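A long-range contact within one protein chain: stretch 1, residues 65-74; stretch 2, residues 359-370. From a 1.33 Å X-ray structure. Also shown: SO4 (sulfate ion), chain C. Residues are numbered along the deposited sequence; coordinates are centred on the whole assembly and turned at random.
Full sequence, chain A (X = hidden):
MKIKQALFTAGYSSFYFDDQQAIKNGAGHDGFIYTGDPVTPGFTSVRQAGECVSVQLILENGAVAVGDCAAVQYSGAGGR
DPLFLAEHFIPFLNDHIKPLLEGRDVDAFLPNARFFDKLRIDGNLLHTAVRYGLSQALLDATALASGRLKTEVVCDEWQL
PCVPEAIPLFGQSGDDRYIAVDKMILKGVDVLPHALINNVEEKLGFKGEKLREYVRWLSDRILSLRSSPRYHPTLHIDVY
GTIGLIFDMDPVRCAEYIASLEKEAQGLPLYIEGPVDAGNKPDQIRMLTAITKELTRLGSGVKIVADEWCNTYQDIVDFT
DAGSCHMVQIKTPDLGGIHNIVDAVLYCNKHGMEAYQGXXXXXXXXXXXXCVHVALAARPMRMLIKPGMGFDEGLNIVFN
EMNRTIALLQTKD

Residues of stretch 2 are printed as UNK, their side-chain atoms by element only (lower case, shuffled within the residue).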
# COMPACT_ATOMS: atom_id res chain seq x y z
N ALA A 65 2.96 20.33 -4.99
CA ALA A 65 1.81 19.55 -5.46
C ALA A 65 2.31 18.26 -6.09
O ALA A 65 3.35 18.26 -6.74
CB ALA A 65 1.02 20.36 -6.45
N VAL A 66 1.56 17.18 -5.91
CA VAL A 66 1.98 15.88 -6.39
C VAL A 66 0.91 15.13 -7.17
O VAL A 66 -0.30 15.28 -6.94
CB VAL A 66 2.47 14.98 -5.22
CG1 VAL A 66 3.61 15.64 -4.49
CG2 VAL A 66 1.35 14.65 -4.24
N GLY A 67 1.38 14.33 -8.11
CA GLY A 67 0.53 13.46 -8.89
C GLY A 67 1.39 12.36 -9.47
O GLY A 67 2.59 12.53 -9.64
N ASP A 68 0.79 11.22 -9.81
CA ASP A 68 1.53 10.12 -10.40
C ASP A 68 0.97 9.67 -11.73
O ASP A 68 -0.22 9.34 -11.85
CB ASP A 68 1.52 8.91 -9.46
CG ASP A 68 2.55 8.99 -8.36
OD1 ASP A 68 3.53 9.73 -8.51
OD2 ASP A 68 2.44 8.31 -7.33
N CYS A 69 1.85 9.63 -12.71
CA CYS A 69 1.54 9.04 -13.99
C CYS A 69 1.58 7.53 -13.80
O CYS A 69 2.61 7.00 -13.40
CB CYS A 69 2.59 9.44 -15.03
SG CYS A 69 2.77 11.23 -15.25
N ALA A 70 0.47 6.85 -14.12
CA ALA A 70 0.36 5.42 -13.91
C ALA A 70 -0.63 4.87 -14.92
O ALA A 70 -1.50 5.60 -15.41
CB ALA A 70 -0.11 5.11 -12.50
N ALA A 71 -0.49 3.58 -15.21
CA ALA A 71 -1.31 2.90 -16.20
C ALA A 71 -1.78 1.57 -15.65
O ALA A 71 -1.18 1.01 -14.72
CB ALA A 71 -0.53 2.71 -17.46
N VAL A 72 -2.83 1.02 -16.26
CA VAL A 72 -3.42 -0.20 -15.74
C VAL A 72 -2.55 -1.43 -15.95
O VAL A 72 -1.66 -1.46 -16.79
CB VAL A 72 -4.83 -0.45 -16.33
CG1 VAL A 72 -5.74 0.76 -16.10
CG2 VAL A 72 -4.77 -0.81 -17.77
N GLN A 73 -2.84 -2.45 -15.15
CA GLN A 73 -2.13 -3.72 -15.22
C GLN A 73 -2.14 -4.27 -16.64
O GLN A 73 -1.10 -4.62 -17.19
CB GLN A 73 -2.80 -4.71 -14.26
CG GLN A 73 -2.25 -6.15 -14.34
CD GLN A 73 -2.87 -7.10 -13.32
OE1 GLN A 73 -2.36 -8.22 -13.12
NE2 GLN A 73 -3.93 -6.69 -12.68
N TYR A 74 -3.33 -4.37 -17.22
CA TYR A 74 -3.47 -4.94 -18.56
C TYR A 74 -3.37 -3.82 -19.61
O TYR A 74 -4.29 -3.59 -20.40
CB TYR A 74 -4.76 -5.75 -18.66
CG TYR A 74 -4.84 -6.88 -17.64
CD1 TYR A 74 -3.84 -7.84 -17.57
CD2 TYR A 74 -5.87 -6.96 -16.73
CE1 TYR A 74 -3.90 -8.87 -16.63
CE2 TYR A 74 -5.93 -7.97 -15.79
CZ TYR A 74 -4.95 -8.92 -15.74
OH TYR A 74 -5.02 -9.93 -14.79
N UNK A 359 -10.33 1.78 -11.27
CA UNK A 359 -8.91 2.02 -11.32
C UNK A 359 -8.19 0.70 -11.46
O UNK A 359 -8.72 -0.26 -12.03
N UNK A 360 -6.96 0.64 -10.95
CA UNK A 360 -6.14 -0.53 -11.12
C UNK A 360 -5.29 -0.80 -9.91
O UNK A 360 -4.92 0.11 -9.16
c UNK A 360 -4.35 0.92 -12.22
o UNK A 360 -4.36 -1.44 -12.56
c UNK A 360 -5.24 -0.31 -12.36
N UNK A 361 -4.98 -2.07 -9.70
CA UNK A 361 -3.98 -2.44 -8.71
C UNK A 361 -2.61 -1.86 -9.06
O UNK A 361 -1.76 -1.72 -8.19
c UNK A 361 -3.85 -3.96 -8.58
s UNK A 361 -3.38 -4.85 -10.07
N UNK A 362 -2.41 -1.50 -10.32
CA UNK A 362 -1.11 -1.06 -10.79
C UNK A 362 -0.88 0.44 -10.76
O UNK A 362 -0.01 0.93 -11.44
o UNK A 362 1.50 -1.76 -11.77
c UNK A 362 -0.84 -1.57 -12.21
n UNK A 362 0.88 -1.08 -13.83
c UNK A 362 0.61 -1.47 -12.59
N UNK A 363 -1.64 1.17 -9.95
CA UNK A 363 -1.40 2.59 -9.81
C UNK A 363 -0.69 2.86 -8.48
O UNK A 363 0.07 2.00 -8.03
o UNK A 363 -6.03 3.47 -10.33
c UNK A 363 -5.04 4.04 -9.80
c UNK A 363 -2.65 3.43 -10.11
c UNK A 363 -3.88 3.20 -9.27
o UNK A 363 -4.94 5.27 -9.70
N UNK A 364 -0.86 4.04 -7.88
CA UNK A 364 -0.03 4.42 -6.74
C UNK A 364 -0.82 4.95 -5.57
O UNK A 364 -2.02 5.16 -5.64
o UNK A 364 0.33 6.76 -7.28
c UNK A 364 1.69 5.20 -8.43
c UNK A 364 1.00 5.50 -7.12
N UNK A 365 -0.11 5.19 -4.48
CA UNK A 365 -0.73 5.76 -3.30
C UNK A 365 -1.22 7.17 -3.58
O UNK A 365 -2.27 7.58 -3.09
c UNK A 365 1.16 6.86 -1.82
o UNK A 365 2.32 6.45 -3.89
c UNK A 365 2.32 7.02 -2.78
o UNK A 365 3.25 7.77 -2.41
c UNK A 365 0.21 5.68 -2.09
N UNK A 366 -0.47 7.93 -4.37
CA UNK A 366 -0.86 9.29 -4.70
C UNK A 366 -2.04 9.31 -5.65
O UNK A 366 -2.96 10.10 -5.47
c UNK A 366 2.62 11.00 -4.71
c UNK A 366 0.32 10.07 -5.31
c UNK A 366 1.38 10.31 -4.24
c UNK A 366 -0.16 11.38 -5.93
N UNK A 367 -2.05 8.46 -6.66
CA UNK A 367 -3.16 8.48 -7.60
C UNK A 367 -4.43 8.04 -6.89
O UNK A 367 -5.50 8.62 -7.08
o UNK A 367 -2.76 6.26 -8.58
c UNK A 367 -2.86 7.65 -8.85
N UNK A 368 -4.33 7.02 -6.04
CA UNK A 368 -5.49 6.56 -5.29
C UNK A 368 -6.00 7.64 -4.34
O UNK A 368 -7.20 7.87 -4.25
c UNK A 368 -5.17 5.30 -4.51
N UNK A 369 -5.09 8.29 -3.62
CA UNK A 369 -5.48 9.33 -2.69
C UNK A 369 -6.19 10.46 -3.43
O UNK A 369 -7.19 11.01 -2.96
n UNK A 369 -2.33 11.89 -0.84
c UNK A 369 -4.24 9.83 -1.95
n UNK A 369 -0.52 10.47 -0.56
c UNK A 369 -3.28 11.10 -0.06
c UNK A 369 -1.05 11.59 -1.03
c UNK A 369 -4.51 10.77 -0.83
n UNK A 369 -0.31 12.42 -1.74
N UNK A 370 -5.66 10.83 -4.58
CA UNK A 370 -6.27 11.89 -5.37
C UNK A 370 -7.66 11.48 -5.84
O UNK A 370 -8.59 12.29 -5.83
c UNK A 370 -5.93 13.43 -7.34
c UNK A 370 -5.38 12.24 -6.56
o UNK A 370 -4.09 12.64 -6.09
S SO4 C . -6.83 -4.10 -12.47
O1 SO4 C . -6.03 -3.19 -13.32
O2 SO4 C . -6.42 -5.47 -12.97
O3 SO4 C . -6.47 -3.94 -11.07
O4 SO4 C . -8.29 -3.96 -12.64
O HOH W 1 -2.47 14.87 -5.24
O HOH W 2 4.23 7.23 -5.66
O HOH W 3 1.50 2.31 -13.66

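Position 359 has no side-chain atoms, and its phi/psi of 143/-151 would jam a CB against the preceding carbonyl oxygen; it is Gly359. At 360 a first carbon carries one oxygen and one carbon, the fork of a threonine. The oxygen lies near the backbone of Val72 and Gln73, and the residue is Thr360. Its OG1 accepts from Gln73 N at 3.2 Å and donates to SO4 O1 at 2.5 Å, so one hydroxyl joins the two loops to the sulfate.

Position 361 shows one carbon followed by a sulfur, hence Cys361. The chi1 of 59° (p) leaves SG 3.2 Å from the side-chain amide of Gln73, measured to the atom modelled as NE2, while Cys361 N donates to SO4 O3 at 2.8 Å.

Position 362 has two carbons, the second bearing two further atoms, one oxygen and one nitrogen: a short carboxamide, Asn362. Its ND2 reaches Ala71 O at 3.1 Å, a weak hydrogen bond because the N-H...O angle is only 133°. Asn362 N donates to Thr360 OG1 at 3.0 Å, which helps hold the type I turn that runs from Thr360 to position 363.

Position 363 has three carbons in a row, the last carrying two oxygens, and its CB lies 3.9 Å from Ala70 CB. This is Glu363, whose carboxylate folds back over the turn so that OE1 accepts from Thr360 N at 3.0 Å.

At 364 one carbon again carries an oxygen and a carbon, and the oxygen approaches the Asp68 carboxylate: Thr364. Its OG1 donates to Asp68 OD2 at 2.6 Å, the shortest contact between the stretches.

Position 365, with three carbons and a terminal pair of oxygens, is Glu365. Its CB points away, yet OE1 comes back to 3.9 Å from Asp68 OD2; water 2 lies 2.7 Å from each of these like-charged oxygens.

Four carbons forked at the first, with one arm two carbons long, identify 366 as Ile366. CG2 packs on Gly67 CA at 3.7 Å and CD1 meets Val66 CG2 at 3.9 Å.

Position 367 is a carbon followed by an oxygen, Ser367; its OG donates to Glu363 OE2 at 2.6 Å, and its N donates to Thr364 OG1 at 3.0 Å, capping the helix. A lone carbon makes 368 Ala368, out of reach of the strand. Three carbons, a nitrogen and a carbon with two more nitrogens make 369 Arg369, whose NH2 lies 3.7 Å from Val66 CG2. Position 370, one carbon bearing an oxygen and a carbon, is Thr370; water 1 donates to its OG1 at 2.9 Å and to Val66 O at 2.8 Å.

The contact works in three zones. Ile366 and Arg369 cover Val66 and Gly67 where helix and strand cross at -110°. In the middle, Thr364 both caps the helix and binds Asp68, coupling the helix start to the strand. Beyond it, polar groups of the turn engage the backbone of Ala71 and Gln73 beside the sulfate.

Stretch 2 (359-370) GTCNETEISART
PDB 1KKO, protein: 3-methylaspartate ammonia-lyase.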